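Local coordinates for gamma-glutamyl-gamma-aminobutyraldehyde dehydrogenase (Burkholderia cenocepacia, PDB 4LIH), which probably oxidises gamma-glutamyl-gamma-aminobutyraldehyde and related aldehydes to the corresponding acids with NAD(P)+ as cofactor, as a tetrameric member of the aldehyde dehydrogenase family, at residues 134-139 / 467-471; 208-212 / 225-229. Numbering follows the deposited sequence.

Overall arrangement
The two buried contacts lie about 21 Å apart between centres and about 8 Å between nearest atoms. Along the chain, contact 2 is nested within the long excursion closed by contact 1: helix 121-142 comes first, then helix 206-218 and strand 225-227, and finally the loop 467-471, which follows strand 457-460. Contact 2 ties together neighbouring elements of a beta-alpha-beta unit and is thus internal to what is probably the Rossmann-type coenzyme domain. Contact 1 is long-range, bringing a late loop onto a helix at the subunit interfaces of the tetramer. Helix 178-191 bridges them, as Cys135, Val136 and Phe139 pack on it and Phe225 meets its Phe186 edge-to-face.

Contact 1: 134-139 / 467-471; sequences YCVEWF and GDMNF
A buried helix-loop contact joins residues 134-139 of helix 121-142 to residues 467-471, in the loop between strands 457-460 and 494-502. Segment 134-139 is regular alpha-helix; Asp468 to Phe471 form a type I beta turn, and the closest CA atoms, those of Cys135 and Met469, are 6.8 Å apart. Met469 (chi1 t, chi2 and chi3 p) projects from the turn onto the helix. Its CB lies over the five-membered ring of Trp138 (chi1 t, chi2 93°), 3.5 Å from the centroid, in a CH-pi contact, and Met469 CG is 3.4 Å from Trp138 CD2; SD lies 3.8 Å from Phe139 CE2, and CE reaches Cys135 CB at 3.9 Å. Tyr134 OH (chi1 t) accepts a nearly linear hydrogen bond from Met469 N (2.9 Å). Asp468 OD1 accepts from Asn470 N, an Asx turn, and from Asn470 ND2, both at 2.9 Å. Asp144 O of the third subunit receives bonds from Trp138 NE1 and Asn470 ND2, while Asp468 and Asn470 also pack against the second subunit. The Phe139 side chain stands about 11 Å from that of Glu274, the predicted active-site residue. Met469 thus packs among Tyr134, Trp138 and Phe139, with oblique Met-aromatic contacts to the latter two, beside the subunit interfaces.

Contact 2: 208-212 / 225-229; sequences AIRVA and FNVVP
Hydrophobic contacts dominate where helical residues 208-212 cover residues 225-229, strand as far as Val227 and extended through Pro229. The helix and strand axes approach to 8.2 Å and run roughly antiparallel, at 148° between their N-to-C directions (signed crossing angle -148°). Ile209 and Val227 are in register, with CA atoms 6.1 Å apart. Phe225, Val227 and Pro229 direct their CA-to-CB bonds toward the helix, whereas Asn226 and Val228 point away. Val227, chi1 t, packs CG1 against Ala208 CB (3.8 Å) and CG2 against Ala212 CB (3.8 Å). Ile209, chi1 m and chi2 t, extends CD1 to Pro229 CG at 3.7 Å. The ring of Phe225, chi1 t, presents its edge, with CE2 3.8 Å from Ala212 CA and 4.2 Å from Val211 CG2. No direct hydrogen bond crosses the contact, but a water O lies 2.9 Å from Ala212 O and 2.8 Å from Phe225 O, bridging the two backbones. The segments belong to the helix and second strand of a beta-alpha-beta crossover, as in the Rossmann-type coenzyme domain of aldehyde dehydrogenases. Strand 225-227 pairs in parallel with strand 195-199; helix 206-218 lies on one face of it and helix 64-80 on the other, with helix 106-117 packed outside helix 206-218.

Contact 1: 134-139 / 467-471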
# COMPACT_ATOMS: atom_id res chain seq x y z
N TYR A 134 -13.16 19.16 8.85
CA TYR A 134 -11.94 18.30 8.82
C TYR A 134 -12.17 17.09 7.97
O TYR A 134 -11.34 16.73 7.14
CB TYR A 134 -11.48 17.95 10.22
CG TYR A 134 -10.49 16.76 10.39
CD1 TYR A 134 -9.22 16.78 9.82
CD2 TYR A 134 -10.81 15.70 11.22
CE1 TYR A 134 -8.32 15.74 9.99
CE2 TYR A 134 -9.91 14.66 11.43
CZ TYR A 134 -8.67 14.67 10.83
OH TYR A 134 -7.81 13.61 11.06
N CYS A 135 -13.37 16.52 8.08
CA CYS A 135 -13.66 15.35 7.26
C CYS A 135 -13.64 15.68 5.76
O CYS A 135 -12.99 14.99 4.96
CB CYS A 135 -14.97 14.71 7.69
SG CYS A 135 -15.43 13.27 6.72
N VAL A 136 -14.28 16.77 5.37
CA VAL A 136 -14.27 17.19 3.99
C VAL A 136 -12.82 17.51 3.52
O VAL A 136 -12.40 17.10 2.44
CB VAL A 136 -15.18 18.40 3.80
CG1 VAL A 136 -15.00 18.98 2.39
CG2 VAL A 136 -16.63 17.97 4.03
N GLU A 137 -12.08 18.24 4.33
CA GLU A 137 -10.72 18.59 3.97
C GLU A 137 -9.81 17.40 3.78
O GLU A 137 -8.94 17.38 2.87
CB GLU A 137 -10.10 19.52 5.05
CG GLU A 137 -10.71 20.92 5.13
CD GLU A 137 -10.53 21.62 6.47
OE1 GLU A 137 -10.07 21.05 7.49
OE2 GLU A 137 -10.89 22.79 6.53
N TRP A 138 -9.95 16.41 4.66
CA TRP A 138 -9.05 15.24 4.66
C TRP A 138 -9.32 14.42 3.41
O TRP A 138 -8.41 14.05 2.68
CB TRP A 138 -9.27 14.42 5.92
CG TRP A 138 -8.24 13.39 6.24
CD1 TRP A 138 -7.15 13.56 7.04
CD2 TRP A 138 -8.23 12.04 5.82
NE1 TRP A 138 -6.42 12.38 7.11
CE2 TRP A 138 -7.08 11.42 6.40
CE3 TRP A 138 -9.04 11.29 4.97
CZ2 TRP A 138 -6.73 10.08 6.16
CZ3 TRP A 138 -8.72 9.92 4.77
CH2 TRP A 138 -7.56 9.35 5.38
N PHE A 139 -10.59 14.19 3.08
CA PHE A 139 -10.85 13.43 1.86
C PHE A 139 -10.45 14.22 0.61
O PHE A 139 -9.97 13.62 -0.35
CB PHE A 139 -12.28 12.87 1.81
CG PHE A 139 -12.47 11.68 2.72
CD1 PHE A 139 -11.93 10.42 2.38
CD2 PHE A 139 -13.05 11.85 3.97
CE1 PHE A 139 -12.09 9.31 3.23
CE2 PHE A 139 -13.18 10.76 4.82
CZ PHE A 139 -12.70 9.51 4.45
N GLY A 467 -10.54 12.47 17.11
CA GLY A 467 -11.42 12.42 15.94
C GLY A 467 -10.69 12.10 14.65
O GLY A 467 -11.17 12.47 13.57
N ASP A 468 -9.57 11.37 14.75
CA ASP A 468 -8.66 11.28 13.66
C ASP A 468 -9.30 10.53 12.50
O ASP A 468 -9.91 9.45 12.66
CB ASP A 468 -7.38 10.60 14.12
CG ASP A 468 -6.21 10.88 13.22
OD1 ASP A 468 -6.15 10.34 12.10
OD2 ASP A 468 -5.37 11.69 13.62
N MET A 469 -9.18 11.10 11.31
CA MET A 469 -9.72 10.52 10.09
C MET A 469 -8.98 9.29 9.62
O MET A 469 -9.47 8.56 8.74
CB MET A 469 -9.73 11.66 8.98
CG MET A 469 -10.82 11.60 7.91
SD MET A 469 -12.48 11.33 8.54
CE MET A 469 -12.67 12.46 9.86
N ASN A 470 -7.81 8.99 10.17
CA ASN A 470 -7.11 7.74 9.79
C ASN A 470 -7.71 6.42 10.32
O ASN A 470 -7.29 5.32 9.90
CB ASN A 470 -5.64 7.82 10.16
CG ASN A 470 -4.85 8.73 9.22
OD1 ASN A 470 -4.41 8.29 8.16
ND2 ASN A 470 -4.57 9.93 9.67
N PHE A 471 -8.68 6.50 11.22
CA PHE A 471 -9.14 5.28 11.88
C PHE A 471 -10.52 4.89 11.35
O PHE A 471 -11.49 5.50 11.75
CB PHE A 471 -9.20 5.52 13.40
CG PHE A 471 -7.86 5.76 14.04
CD1 PHE A 471 -6.86 4.82 13.95
CD2 PHE A 471 -7.61 6.96 14.71
CE1 PHE A 471 -5.64 5.05 14.56
CE2 PHE A 471 -6.41 7.18 15.33
CZ PHE A 471 -5.42 6.22 15.28

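Contact 2: 208-212 / 225-229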
# COMPACT_ATOMS: atom_id res chain seq x y z
N ALA A 208 -27.79 20.43 7.40
CA ALA A 208 -27.72 19.78 6.10
C ALA A 208 -28.09 20.78 5.02
O ALA A 208 -27.38 20.95 4.02
CB ALA A 208 -28.68 18.60 6.05
N ILE A 209 -29.27 21.37 5.22
CA ILE A 209 -29.80 22.39 4.33
C ILE A 209 -28.78 23.51 4.18
O ILE A 209 -28.45 23.89 3.06
CB ILE A 209 -31.16 22.94 4.83
CG1 ILE A 209 -32.24 21.87 4.75
CG2 ILE A 209 -31.56 24.17 4.01
CD1 ILE A 209 -33.62 22.24 5.26
N ARG A 210 -28.29 24.04 5.28
CA ARG A 210 -27.35 25.15 5.23
C ARG A 210 -26.09 24.83 4.42
O ARG A 210 -25.69 25.64 3.57
CB ARG A 210 -26.98 25.64 6.65
CG ARG A 210 -26.19 26.95 6.70
CD ARG A 210 -26.98 28.06 6.01
NE ARG A 210 -26.27 29.36 6.01
CZ ARG A 210 -25.72 29.97 4.95
NH1 ARG A 210 -25.80 29.50 3.72
NH2 ARG A 210 -25.08 31.11 5.14
N VAL A 211 -25.47 23.67 4.65
CA VAL A 211 -24.19 23.33 3.99
C VAL A 211 -24.37 23.08 2.49
O VAL A 211 -23.41 23.18 1.70
CB VAL A 211 -23.41 22.16 4.64
CG1 VAL A 211 -23.05 22.47 6.09
CG2 VAL A 211 -24.14 20.83 4.54
N ALA A 212 -25.61 22.77 2.11
CA ALA A 212 -25.98 22.59 0.70
C ALA A 212 -25.80 23.90 -0.06
O ALA A 212 -25.27 23.90 -1.15
CB ALA A 212 -27.42 22.12 0.57
N PHE A 225 -24.71 17.75 -5.18
CA PHE A 225 -25.04 17.69 -3.76
C PHE A 225 -26.42 18.29 -3.53
O PHE A 225 -26.63 19.47 -3.75
CB PHE A 225 -23.96 18.32 -2.87
CG PHE A 225 -24.19 18.11 -1.38
CD1 PHE A 225 -24.26 16.83 -0.81
CD2 PHE A 225 -24.37 19.20 -0.55
CE1 PHE A 225 -24.47 16.68 0.56
CE2 PHE A 225 -24.63 19.06 0.79
CZ PHE A 225 -24.67 17.79 1.36
N ASN A 226 -27.37 17.42 -3.19
CA ASN A 226 -28.78 17.75 -2.96
C ASN A 226 -29.18 17.31 -1.55
O ASN A 226 -28.73 16.26 -1.06
CB ASN A 226 -29.67 16.98 -3.92
CG ASN A 226 -29.17 17.01 -5.35
OD1 ASN A 226 -29.42 17.97 -6.08
ND2 ASN A 226 -28.39 15.99 -5.72
N VAL A 227 -30.05 18.10 -0.91
CA VAL A 227 -30.55 17.79 0.43
C VAL A 227 -32.09 17.79 0.36
O VAL A 227 -32.72 18.76 -0.15
CB VAL A 227 -30.01 18.80 1.49
CG1 VAL A 227 -30.68 18.62 2.85
CG2 VAL A 227 -28.48 18.66 1.63
N VAL A 228 -32.67 16.68 0.79
CA VAL A 228 -34.10 16.41 0.73
C VAL A 228 -34.63 16.16 2.14
O VAL A 228 -34.66 15.02 2.62
CB VAL A 228 -34.39 15.19 -0.17
CG1 VAL A 228 -35.86 14.83 -0.22
CG2 VAL A 228 -33.87 15.46 -1.55
N PRO A 229 -35.06 17.24 2.81
CA PRO A 229 -35.63 17.07 4.15
C PRO A 229 -36.99 16.34 4.13
O PRO A 229 -37.66 16.32 3.08
CB PRO A 229 -35.78 18.51 4.68
CG PRO A 229 -35.33 19.42 3.61
CD PRO A 229 -35.02 18.64 2.37
O HOH W 1 -25.13 21.71 -3.10